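Local coordinates for uncharacterized protein (Treponema denticola ATCC 35404, PDB 6R9N), which probably senses oxygen and Fe(II) for bacterial chemotaxis through a di-iron centre that stabilises an iron-peroxy species, at residues Pro143-Phe146 against Gln152-Leu155; Gly154-Arg159 against Arg214-Leu219. All coordinates share one frame; numbering follows the deposited sequence.

Interaction 1 of 2, residues Pro143-Phe146 against Gln152-Leu155; sequences PSHF and QFGL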
ATOM      1  N   PRO A 143      13.561  -4.127   9.308  1.00 25.60           N
ATOM      2  CA  PRO A 143      12.618  -3.003   9.311  1.00 26.33           C
ATOM      3  C   PRO A 143      12.904  -2.042   8.167  1.00 24.32           C
ATOM      4  O   PRO A 143      14.019  -1.537   8.020  1.00 26.29           O
ATOM      5  CB  PRO A 143      12.865  -2.340  10.674  1.00 24.32           C
ATOM      6  CG  PRO A 143      13.523  -3.386  11.507  1.00 30.24           C
ATOM      7  CD  PRO A 143      14.326  -4.218  10.565  1.00 27.79           C
ATOM      8  N   SER A 144      11.873  -1.749   7.378  1.00 24.90           N
ATOM      9  CA  SER A 144      12.035  -0.884   6.208  1.00 22.64           C
ATOM     10  C   SER A 144      10.837   0.022   6.080  1.00 23.80           C
ATOM     11  O   SER A 144      10.333   0.267   4.977  1.00 20.60           O
ATOM     12  CB  SER A 144      12.225  -1.709   4.934  1.00 24.47           C
ATOM     13  OG  SER A 144      13.307  -2.613   5.084  1.00 26.40           O
ATOM     14  N   HIS A 145      10.364   0.526   7.214  1.00 20.75           N
ATOM     15  CA  HIS A 145       9.079   1.193   7.271  1.00 24.69           C
ATOM     16  C   HIS A 145       9.135   2.559   6.592  1.00 23.52           C
ATOM     17  O   HIS A 145      10.171   3.231   6.564  1.00 24.26           O
ATOM     18  CB  HIS A 145       8.630   1.312   8.732  1.00 21.62           C
ATOM     19  CG  HIS A 145       8.619   0.002   9.454  1.00 24.93           C
ATOM     20  ND1 HIS A 145       7.829  -1.059   9.058  1.00 23.39           N
ATOM     21  CD2 HIS A 145       9.316  -0.428  10.533  1.00 23.07           C
ATOM     22  CE1 HIS A 145       8.033  -2.082   9.871  1.00 26.03           C
ATOM     23  NE2 HIS A 145       8.934  -1.727  10.773  1.00 22.84           N
ATOM     24  N   PHE A 146       8.006   2.952   6.011  1.00 21.52           N
ATOM     25  CA  PHE A 146       7.868   4.253   5.355  1.00 23.33           C
ATOM     26  C   PHE A 146       8.798   4.409   4.155  1.00 26.42           C
ATOM     27  O   PHE A 146       9.135   5.540   3.762  1.00 24.88           O
ATOM     28  CB  PHE A 146       8.075   5.400   6.350  1.00 23.70           C
ATOM     29  CG  PHE A 146       7.020   5.453   7.393  1.00 22.61           C
ATOM     30  CD1 PHE A 146       5.747   5.888   7.073  1.00 25.64           C
ATOM     31  CD2 PHE A 146       7.273   5.014   8.677  1.00 25.96           C
ATOM     32  CE1 PHE A 146       4.748   5.911   8.034  1.00 26.60           C
ATOM     33  CE2 PHE A 146       6.268   5.045   9.650  1.00 26.34           C
ATOM     34  CZ  PHE A 146       5.020   5.493   9.326  1.00 23.39           C
ATOM     35  N   GLN A 152       6.707  -2.291   6.300  1.00 24.28           N
ATOM     36  CA  GLN A 152       7.452  -3.000   5.269  1.00 21.65           C
ATOM     37  C   GLN A 152       8.689  -3.623   5.891  1.00 22.44           C
ATOM     38  O   GLN A 152       9.345  -2.986   6.722  1.00 20.28           O
ATOM     39  CB  GLN A 152       7.892  -2.068   4.110  1.00 25.92           C
ATOM     40  CG  GLN A 152       8.791  -2.780   3.057  1.00 21.92           C
ATOM     41  CD  GLN A 152       9.273  -1.889   1.883  1.00 26.46           C
ATOM     42  OE1 GLN A 152       9.100  -2.240   0.705  1.00 26.27           O
ATOM     43  NE2 GLN A 152       9.922  -0.777   2.200  1.00 22.49           N
ATOM     44  N   PHE A 153       9.027  -4.849   5.459  1.00 20.25           N
ATOM     45  CA  PHE A 153      10.279  -5.484   5.845  1.00 23.90           C
ATOM     46  C   PHE A 153      11.033  -5.982   4.621  1.00 22.57           C
ATOM     47  O   PHE A 153      10.443  -6.390   3.614  1.00 25.90           O
ATOM     48  CB  PHE A 153      10.055  -6.669   6.822  1.00 21.21           C
ATOM     49  CG  PHE A 153       9.518  -6.249   8.142  1.00 25.27           C
ATOM     50  CD1 PHE A 153      10.380  -5.917   9.180  1.00 28.27           C
ATOM     51  CD2 PHE A 153       8.149  -6.143   8.347  1.00 22.80           C
ATOM     52  CE1 PHE A 153       9.887  -5.509  10.404  1.00 24.30           C
ATOM     53  CE2 PHE A 153       7.650  -5.722   9.571  1.00 23.54           C
ATOM     54  CZ  PHE A 153       8.518  -5.399  10.593  1.00 22.44           C
ATOM     55  N   GLY A 154      12.346  -5.944   4.720  1.00 21.96           N
ATOM     56  CA  GLY A 154      13.191  -6.747   3.866  1.00 22.74           C
ATOM     57  C   GLY A 154      13.507  -8.065   4.540  1.00 25.73           C
ATOM     58  O   GLY A 154      13.158  -8.279   5.697  1.00 24.72           O
ATOM     59  N   LEU A 155      14.148  -8.967   3.795  1.00 24.56           N
ATOM     60  CA  LEU A 155      14.564 -10.252   4.350  1.00 28.52           C
ATOM     61  C   LEU A 155      16.037 -10.435   4.036  1.00 28.38           C
ATOM     62  O   LEU A 155      16.427 -10.435   2.862  1.00 28.65           O
ATOM     63  CB  LEU A 155      13.715 -11.412   3.784  1.00 29.57           C
ATOM     64  CG  LEU A 155      13.705 -12.751   4.538  1.00 30.22           C
ATOM     65  CD1 LEU A 155      14.997 -13.515   4.295  1.00 36.47           C
ATOM     66  CD2 LEU A 155      13.489 -12.516   6.075  1.00 24.29           C
TER

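Interaction 2 of 2, residues Gly154-Arg159 against Arg214-Leu219; sequences GLYDER and RRLNPL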
ATOM      1  N   GLY A 154      12.346  -5.944   4.720  1.00 21.96           N
ATOM      2  CA  GLY A 154      13.191  -6.747   3.866  1.00 22.74           C
ATOM      3  C   GLY A 154      13.507  -8.065   4.540  1.00 25.73           C
ATOM      4  O   GLY A 154      13.158  -8.279   5.697  1.00 24.72           O
ATOM      5  N   LEU A 155      14.148  -8.967   3.795  1.00 24.56           N
ATOM      6  CA  LEU A 155      14.564 -10.252   4.350  1.00 28.52           C
ATOM      7  C   LEU A 155      16.037 -10.435   4.036  1.00 28.38           C
ATOM      8  O   LEU A 155      16.427 -10.435   2.862  1.00 28.65           O
ATOM      9  CB  LEU A 155      13.715 -11.412   3.784  1.00 29.57           C
ATOM     10  CG  LEU A 155      13.705 -12.751   4.538  1.00 30.22           C
ATOM     11  CD1 LEU A 155      14.997 -13.515   4.295  1.00 36.47           C
ATOM     12  CD2 LEU A 155      13.489 -12.516   6.075  1.00 24.29           C
ATOM     13  N   TYR A 156      16.847 -10.546   5.081  1.00 26.60           N
ATOM     14  CA  TYR A 156      18.283 -10.755   4.949  1.00 25.65           C
ATOM     15  C   TYR A 156      18.564 -12.238   5.138  1.00 27.26           C
ATOM     16  O   TYR A 156      18.275 -12.799   6.200  1.00 26.08           O
ATOM     17  CB  TYR A 156      19.064  -9.936   5.970  1.00 24.11           C
ATOM     18  CG  TYR A 156      20.551 -10.042   5.775  1.00 27.93           C
ATOM     19  CD1 TYR A 156      21.116  -9.798   4.528  1.00 27.94           C
ATOM     20  CD2 TYR A 156      21.397 -10.375   6.825  1.00 27.31           C
ATOM     21  CE1 TYR A 156      22.481  -9.885   4.332  1.00 26.32           C
ATOM     22  CE2 TYR A 156      22.772 -10.463   6.629  1.00 30.14           C
ATOM     23  CZ  TYR A 156      23.299 -10.218   5.377  1.00 26.36           C
ATOM     24  OH  TYR A 156      24.651 -10.301   5.160  1.00 32.60           O
ATOM     25  N   ASP A 157      19.053 -12.885   4.090  1.00 26.23           N
ATOM     26  CA  ASP A 157      19.389 -14.303   4.129  1.00 27.85           C
ATOM     27  C   ASP A 157      20.821 -14.360   4.642  1.00 29.49           C
ATOM     28  O   ASP A 157      21.762 -14.039   3.914  1.00 28.98           O
ATOM     29  CB  ASP A 157      19.226 -14.921   2.741  1.00 27.69           C
ATOM     30  CG  ASP A 157      19.557 -16.418   2.702  1.00 31.80           C
ATOM     31  OD1 ASP A 157      19.105 -17.168   3.584  1.00 29.66           O
ATOM     32  OD2 ASP A 157      20.265 -16.851   1.765  1.00 31.27           O
ATOM     33  N   GLU A 158      20.991 -14.720   5.919  1.00 26.62           N
ATOM     34  CA  GLU A 158      22.314 -14.611   6.530  1.00 30.39           C
ATOM     35  C   GLU A 158      23.348 -15.462   5.799  1.00 28.78           C
ATOM     36  O   GLU A 158      24.478 -15.016   5.574  1.00 32.48           O
ATOM     37  CB  GLU A 158      22.250 -15.012   8.006  1.00 30.09           C
ATOM     38  CG  GLU A 158      21.694 -13.907   8.894  1.00 36.95           C
ATOM     39  CD  GLU A 158      21.602 -14.303  10.355  1.00 42.57           C
ATOM     40  OE1 GLU A 158      21.338 -13.417  11.181  1.00 46.48           O
ATOM     41  OE2 GLU A 158      21.784 -15.495  10.688  1.00 47.87           O
ATOM     42  N   ARG A 159      22.963 -16.664   5.361  1.00 26.55           N
ATOM     43  CA  ARG A 159      23.944 -17.592   4.795  1.00 32.16           C
ATOM     44  C   ARG A 159      24.496 -17.098   3.456  1.00 30.34           C
ATOM     45  O   ARG A 159      25.697 -17.221   3.191  1.00 30.28           O
ATOM     46  CB  ARG A 159      23.315 -18.982   4.665  1.00 31.87           C
ATOM     47  CG  ARG A 159      24.041 -19.928   3.698  1.00 37.82           C
ATOM     48  CD  ARG A 159      25.124 -20.711   4.393  1.00 38.73           C
ATOM     49  NE  ARG A 159      24.586 -21.463   5.515  1.00 43.71           N
ATOM     50  CZ  ARG A 159      24.529 -22.789   5.593  1.00 40.62           C
ATOM     51  NH1 ARG A 159      24.009 -23.345   6.679  1.00 40.71           N
ATOM     52  NH2 ARG A 159      24.997 -23.553   4.606  1.00 33.88           N
ATOM     53  N   ARG A 214      23.933  -1.132   6.549  1.00 34.39           N
ATOM     54  CA  ARG A 214      25.392  -1.195   6.498  1.00 36.55           C
ATOM     55  C   ARG A 214      25.947  -2.108   7.589  1.00 37.90           C
ATOM     56  O   ARG A 214      26.982  -2.753   7.391  1.00 35.30           O
ATOM     57  CB  ARG A 214      25.986   0.214   6.614  1.00 36.55           C
ATOM     58  CG  ARG A 214      26.132   0.957   5.288  1.00 36.10           C
ATOM     59  CD  ARG A 214      27.003   2.188   5.466  1.00 44.18           C
ATOM     60  NE  ARG A 214      26.921   3.182   4.385  1.00 44.48           N
ATOM     61  CZ  ARG A 214      26.644   4.473   4.589  1.00 44.86           C
ATOM     62  NH1 ARG A 214      26.598   5.333   3.575  1.00 40.59           N
ATOM     63  NH2 ARG A 214      26.399   4.908   5.820  1.00 45.47           N
ATOM     64  N   ARG A 215      25.272  -2.185   8.735  1.00 35.21           N
ATOM     65  CA  ARG A 215      25.758  -3.034   9.818  1.00 38.49           C
ATOM     66  C   ARG A 215      25.552  -4.507   9.504  1.00 38.72           C
ATOM     67  O   ARG A 215      26.350  -5.347   9.931  1.00 39.11           O
ATOM     68  CB  ARG A 215      25.066  -2.680  11.128  1.00 36.30           C
ATOM     69  CG  ARG A 215      25.454  -1.324  11.665  1.00 44.36           C
ATOM     70  CD  ARG A 215      24.818  -1.086  13.029  1.00 47.13           C
ATOM     71  NE  ARG A 215      25.449  -1.921  14.047  1.00 55.95           N
ATOM     72  CZ  ARG A 215      24.942  -3.062  14.507  1.00 64.10           C
ATOM     73  NH1 ARG A 215      25.598  -3.753  15.432  1.00 70.53           N
ATOM     74  NH2 ARG A 215      23.773  -3.509  14.055  1.00 65.64           N
ATOM     75  N   LEU A 216      24.471  -4.856   8.814  1.00 36.02           N
ATOM     76  CA  LEU A 216      24.516  -6.097   8.069  1.00 38.50           C
ATOM     77  C   LEU A 216      25.575  -5.915   6.996  1.00 40.57           C
ATOM     78  O   LEU A 216      25.775  -4.818   6.485  1.00 48.60           O
ATOM     79  CB  LEU A 216      23.161  -6.419   7.439  1.00 34.53           C
ATOM     80  CG  LEU A 216      21.818  -6.145   8.117  1.00 30.85           C
ATOM     81  CD1 LEU A 216      20.768  -6.010   7.033  1.00 31.94           C
ATOM     82  CD2 LEU A 216      21.433  -7.256   9.062  1.00 34.20           C
ATOM     83  N   ASN A 217      26.264  -6.947   6.654  1.00 38.67           N
ATOM     84  CA  ASN A 217      27.201  -6.589   5.593  1.00 44.39           C
ATOM     85  C   ASN A 217      26.779  -7.323   4.338  1.00 37.71           C
ATOM     86  O   ASN A 217      27.401  -8.323   3.982  1.00 36.49           O
ATOM     87  CB  ASN A 217      28.648  -6.918   5.961  1.00 47.55           C
ATOM     88  CG  ASN A 217      29.088  -6.215   7.220  1.00 54.25           C
ATOM     89  OD1 ASN A 217      28.910  -6.731   8.333  1.00 57.14           O
ATOM     90  ND2 ASN A 217      29.640  -5.014   7.063  1.00 49.28           N
ATOM     91  N   PRO A 218      25.716  -6.876   3.664  1.00 34.61           N
ATOM     92  CA  PRO A 218      25.193  -7.648   2.537  1.00 33.82           C
ATOM     93  C   PRO A 218      26.150  -7.617   1.363  1.00 32.94           C
ATOM     94  O   PRO A 218      26.776  -6.595   1.069  1.00 33.19           O
ATOM     95  CB  PRO A 218      23.878  -6.936   2.195  1.00 32.89           C
ATOM     96  CG  PRO A 218      24.093  -5.540   2.615  1.00 32.92           C
ATOM     97  CD  PRO A 218      25.053  -5.563   3.776  1.00 37.37           C
ATOM     98  N   LEU A 219      26.257  -8.762   0.693  1.00 35.20           N
ATOM     99  CA  LEU A 219      26.966  -8.848  -0.570  1.00 29.99           C
ATOM    100  C   LEU A 219      26.087  -8.520  -1.765  1.00 31.83           C
ATOM    101  O   LEU A 219      26.613  -8.138  -2.815  1.00 34.30           O
ATOM    102  CB  LEU A 219      27.559 -10.250  -0.726  1.00 32.93           C
ATOM    103  CG  LEU A 219      28.605 -10.559   0.352  1.00 38.23           C
ATOM    104  CD1 LEU A 219      28.999 -12.026   0.350  1.00 35.34           C
ATOM    105  CD2 LEU A 219      29.830  -9.666   0.153  1.00 34.44           C
TER

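Interaction 1 of 2, residues Pro143-Phe146 against Gln152-Leu155
Where antiparallel strands 138-143 and 153-157 of the metallo-beta-lactamase-like fold part, next to the di-iron site, the non-hydrogen-bonded pair Pro143-Phe153 gives way to a loop that Ser144, His145 and Gln152 tie together. Ser144 N donates to Gln152 O (2.9 Å). Gln152 holds its chain extended, CG anti to its own N (chi1 175°), which carries the amide alongside the loop; NE2 reaches Ser144 O at 3.0 Å in an almost straight bond, 171° at the hydrogen, with the acceptor in the amide plane. The same NE2 serves Met147 O, while OE1 accepts from the backbone N of the iron ligand Asp167.

The CB of His145 points away from the strand, but its ring turns back, edge first. His145 ND1 accepts from Gln152 N (3.2 Å), which lies tilted from the ring plane, and the edge meets the face of Phe153 in a T-shaped pair, His145 CE1 to Phe153 CZ 3.4 Å and planes at 84°. ND1 accepts while His145 NE2 donates to Asp126 O, consistent with a neutral histidine protonated on NE2. Glutamine suits this buried place by offering donor and acceptor together, and probably helps position Asp167 at the iron.

Interaction 2 of 2, residues Gly154-Arg159 against Arg214-Leu219
Tyr156 projects from strand 153-157 toward the turn that follows helix 203-215, and Leu216 and Pro218 of that turn receive its ring in two different ways. With CG anti to the backbone N (chi1 -175°), the ring stretches away from the strand and brings its whole length to the turn, although the two backbones stay well apart, Tyr156 CA lying 8.0 Å from Pro218 CA.

Leu216 comes over one face. Its CB stands above the ring near the rim, 4.1 Å from Tyr156 CE2, and its CD2 methyl sits 3.8 Å from Tyr156 CD2, nearer the root of the ring. The two side chains run past one another in opposite directions, so the leucine branch reaches back toward the strand as the tyrosine reaches out. Pro218 meets the CE1 side of the ring instead, crossing the tyrosine at about a right angle and placing its CB 3.9 Å from Tyr156 CE1; this approach is oblique to the ring plane.

The phenol oxygen lies beside the main chain of the turn, with Tyr156 OH 3.6 Å from Asn217 O and 3.8 Å from Pro218 CA. Asn217 O accepts a hydrogen bond from Arg161 NH1, and Arg161 also packs on Tyr156, while the backbone of Leu219 is bonded to that of Arg161 as the chain enters strand 220-222, a member of the same six-stranded mixed sheet as strand 153-157.

A long aromatic side chain suits this place because it spans the gap between sheet and turn, with leucine and proline packing against it from the same side. No hydrogen bond joins the two segments, so their contact is made by van der Waals packing of the ring, and Arg161 supplies polar links to the turn.

Both interactions use strand 153-157, sharing Gly154 and Leu155, with their centres about 13 Å apart. Interaction 1 lies at the start of the strand, wholly buried beside the di-iron site and near the second subunit, whose Arg198 packs on His145. It is local, joining the loop after strand 138-143 to the start of strand 153-157, and its chemistry is directional: three hydrogen bonds and an aromatic pair. Interaction 2 lies toward the other end of the strand, partly buried, and joins segments more than fifty residues apart. There a single tyrosine packs against apolar groups without hydrogen bonds between the segments. Here the polar, directional contact is the one beside the metal site, whereas apolar packing joins the strand to a more exposed turn.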